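Local coordinates for 3-phytase (Klebsiella pneumoniae, PDB 2WNH), which probably releases phosphate from phytate (inositol hexakisphosphate) as a 3-phytase of the histidine acid phosphatase family, at residues 216-221 and 230-235. The protein carries 3 engineered substitutions. Residues are numbered along the deposited sequence; the frame is centred on the assembly and turned at random.
Sequences LGWSEN and GKIAQA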
ATOM      1  N   LEU B 216       7.112   1.303  34.400  1.00 17.45           N
ATOM      2  CA  LEU B 216       7.741   1.691  33.120  1.00 16.60           C
ATOM      3  C   LEU B 216       8.621   0.570  32.551  1.00 16.10           C
ATOM      4  O   LEU B 216       8.515   0.258  31.357  1.00 16.52           O
ATOM      5  CB  LEU B 216       8.535   3.007  33.264  1.00 17.92           C
ATOM      6  CG  LEU B 216       7.674   4.269  33.447  1.00 19.24           C
ATOM      7  CD1 LEU B 216       8.531   5.430  33.922  1.00 17.79           C
ATOM      8  CD2 LEU B 216       6.900   4.620  32.176  1.00 19.59           C
ATOM      9  N   GLY B 217       9.444  -0.070  33.390  1.00 16.88           N
ATOM     10  CA  GLY B 217      10.234  -1.248  32.940  1.00 16.72           C
ATOM     11  C   GLY B 217       9.414  -2.437  32.424  1.00 17.25           C
ATOM     12  O   GLY B 217       9.840  -3.104  31.453  1.00 16.79           O
ATOM     13  N   TRP B 218       8.271  -2.716  33.074  1.00 16.29           N
ATOM     14  CA  TRP B 218       7.299  -3.714  32.590  1.00 16.40           C
ATOM     15  C   TRP B 218       6.807  -3.308  31.203  1.00 16.01           C
ATOM     16  O   TRP B 218       6.830  -4.091  30.242  1.00 15.23           O
ATOM     17  CB  TRP B 218       6.081  -3.873  33.529  1.00 17.79           C
ATOM     18  CG  TRP B 218       5.141  -4.957  33.012  1.00 16.36           C
ATOM     19  CD1 TRP B 218       4.022  -4.791  32.227  1.00 18.04           C
ATOM     20  CD2 TRP B 218       5.307  -6.373  33.178  1.00 21.15           C
ATOM     21  NE1 TRP B 218       3.475  -6.021  31.918  1.00 21.04           N
ATOM     22  CE2 TRP B 218       4.235  -7.006  32.502  1.00 20.24           C
ATOM     23  CE3 TRP B 218       6.242  -7.167  33.869  1.00 24.08           C
ATOM     24  CZ2 TRP B 218       4.085  -8.407  32.471  1.00 22.45           C
ATOM     25  CZ3 TRP B 218       6.089  -8.571  33.838  1.00 23.04           C
ATOM     26  CH2 TRP B 218       5.015  -9.167  33.145  1.00 21.33           C
ATOM     27  N   SER B 219       6.350  -2.065  31.117  1.00 15.61           N
ATOM     28  CA  SER B 219       5.741  -1.537  29.892  1.00 15.70           C
ATOM     29  C   SER B 219       6.729  -1.501  28.732  1.00 15.54           C
ATOM     30  O   SER B 219       6.324  -1.647  27.560  1.00 16.92           O
ATOM     31  CB  SER B 219       5.202  -0.131  30.154  1.00 15.82           C
ATOM     32  OG  SER B 219       4.251  -0.173  31.206  1.00 17.35           O
ATOM     33  N   GLU B 220       7.998  -1.295  29.071  1.00 15.55           N
ATOM     34  CA  GLU B 220       9.140  -1.267  28.141  1.00 15.76           C
ATOM     35  C   GLU B 220       9.454  -2.626  27.493  1.00 14.70           C
ATOM     36  O   GLU B 220      10.180  -2.699  26.498  1.00 15.61           O
ATOM     37  CB  GLU B 220      10.393  -0.767  28.908  1.00 15.45           C
ATOM     38  CG  GLU B 220      11.743  -0.787  28.147  1.00 16.13           C
ATOM     39  CD  GLU B 220      11.871   0.347  27.124  1.00 14.84           C
ATOM     40  OE1 GLU B 220      10.893   1.070  26.889  1.00 16.62           O
ATOM     41  OE2 GLU B 220      12.980   0.525  26.552  1.00 16.12           O
ATOM     42  N   ASN B 221       8.957  -3.704  28.088  1.00 15.11           N
ATOM     43  CA  ASN B 221       9.454  -5.049  27.717  1.00 15.76           C
ATOM     44  C   ASN B 221      10.948  -5.277  28.061  1.00 15.59           C
ATOM     45  O   ASN B 221      11.692  -5.949  27.311  1.00 16.15           O
ATOM     46  CB  ASN B 221       9.152  -5.375  26.227  1.00 14.72           C
ATOM     47  CG  ASN B 221       9.255  -6.873  25.926  1.00 18.74           C
ATOM     48  OD1 ASN B 221       9.090  -7.707  26.827  1.00 17.37           O
ATOM     49  ND2 ASN B 221       9.540  -7.223  24.664  1.00 16.49           N
ATOM     50  N   GLY B 230      14.381 -10.377  38.462  1.00 28.33           N
ATOM     51  CA  GLY B 230      13.617 -11.606  38.276  1.00 27.77           C
ATOM     52  C   GLY B 230      12.449 -11.832  39.218  1.00 27.46           C
ATOM     53  O   GLY B 230      11.761 -12.820  39.096  1.00 27.15           O
ATOM     54  N   LYS B 231      12.183 -10.893  40.121  1.00 27.45           N
ATOM     55  CA  LYS B 231      11.147 -11.092  41.137  1.00 27.67           C
ATOM     56  C   LYS B 231       9.715 -10.809  40.648  1.00 27.54           C
ATOM     57  O   LYS B 231       8.733 -11.217  41.294  1.00 27.63           O
ATOM     58  CB  LYS B 231      11.461 -10.264  42.396  1.00 28.13           C
ATOM     59  CG  LYS B 231      12.831 -10.517  43.046  1.00 31.26           C
ATOM     60  CD  LYS B 231      12.924 -11.900  43.650  1.00 33.59           C
ATOM     61  CE  LYS B 231      14.088 -12.003  44.639  1.00 38.89           C
ATOM     62  NZ  LYS B 231      14.354 -13.436  44.993  1.00 41.32           N
ATOM     63  N   ILE B 232       9.593 -10.083  39.534  1.00 26.10           N
ATOM     64  CA  ILE B 232       8.280  -9.761  38.963  1.00 24.62           C
ATOM     65  C   ILE B 232       8.159 -10.388  37.583  1.00 24.17           C
ATOM     66  O   ILE B 232       8.962 -10.105  36.699  1.00 23.95           O
ATOM     67  CB  ILE B 232       8.012  -8.232  38.890  1.00 24.90           C
ATOM     68  CG1 ILE B 232       7.902  -7.649  40.316  1.00 22.93           C
ATOM     69  CG2 ILE B 232       6.731  -7.952  38.072  1.00 22.98           C
ATOM     70  CD1 ILE B 232       7.799  -6.136  40.393  1.00 28.53           C
ATOM     71  N   ALA B 233       7.149 -11.225  37.414  1.00 23.96           N
ATOM     72  CA  ALA B 233       7.009 -11.991  36.182  1.00 24.96           C
ATOM     73  C   ALA B 233       5.640 -11.888  35.504  1.00 25.61           C
ATOM     74  O   ALA B 233       5.457 -12.388  34.395  1.00 24.87           O
ATOM     75  CB  ALA B 233       7.359 -13.436  36.448  1.00 26.02           C
ATOM     76  N   GLN B 234       4.666 -11.274  36.167  1.00 25.41           N
ATOM     77  CA  GLN B 234       3.362 -11.047  35.554  1.00 26.24           C
ATOM     78  C   GLN B 234       2.821  -9.651  35.835  1.00 24.33           C
ATOM     79  O   GLN B 234       3.222  -9.016  36.810  1.00 23.44           O
ATOM     80  CB  GLN B 234       2.345 -12.110  35.975  1.00 28.36           C
ATOM     81  CG  GLN B 234       2.339 -12.439  37.454  1.00 33.65           C
ATOM     82  CD  GLN B 234       1.427 -13.616  37.785  1.00 41.66           C
ATOM     83  OE1 GLN B 234       1.884 -14.649  38.283  1.00 46.13           O
ATOM     84  NE2 GLN B 234       0.131 -13.466  37.507  1.00 44.07           N
ATOM     85  N   ALA B 235       1.917  -9.195  34.967  1.00 23.49           N
ATOM     86  CA  ALA B 235       1.352  -7.843  35.041  1.00 22.27           C
ATOM     87  C   ALA B 235       0.638  -7.580  36.370  1.00 23.18           C
ATOM     88  O   ALA B 235       0.681  -6.469  36.897  1.00 22.42           O
ATOM     89  CB  ALA B 235       0.398  -7.579  33.858  1.00 23.60           C
TER
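Trp218 carries this contact almost alone, laying its indole against the backbone of Ala233, Gln234 and Ala235. The six-membered ring goes in deepest: Trp218 CZ2 comes to 3.4 Å from Ala235 N, and its CH2 lies 3.5 Å from Gln234 CA. One face takes the Gln234 carbonyl oxygen and Ala235 CA, both displaced toward the rim, while Ala233 O sits in the ring plane at the edge, 3.5 Å from Trp218 CH2. At the pyrrole side, Ala235 CB packs 4.0 Å from Trp218 NE1. Near the other end of the ring system Ile232 CG2 approaches Trp218 CE3 obliquely, from the same side of the plane, at 4.3 Å. CG stands anti to the backbone N (chi1 -178°), which swings the indole out from the helix toward the loop. No hydrogen bond joins the two segments, so the fit rests on van der Waals contact.

NE1 makes a weak hydrogen bond to Asp346, and Arg349 serves Trp218 twice, by a cation-pi contact with the ring and a hydrogen bond to its carbonyl oxygen. Gln237 binds the backbone of Lys231, Ala233 and Gln234, holding the loop to the start of helix 235-239. Helix 204-219 gives way to a Schellman motif at Asn221, whose side chain hydrogen-bonds to Asp110 and Gly117 of a second subunit. One tryptophan thus packs the loop linking helices 204-219 and 235-239 of the histidine phosphatase fold.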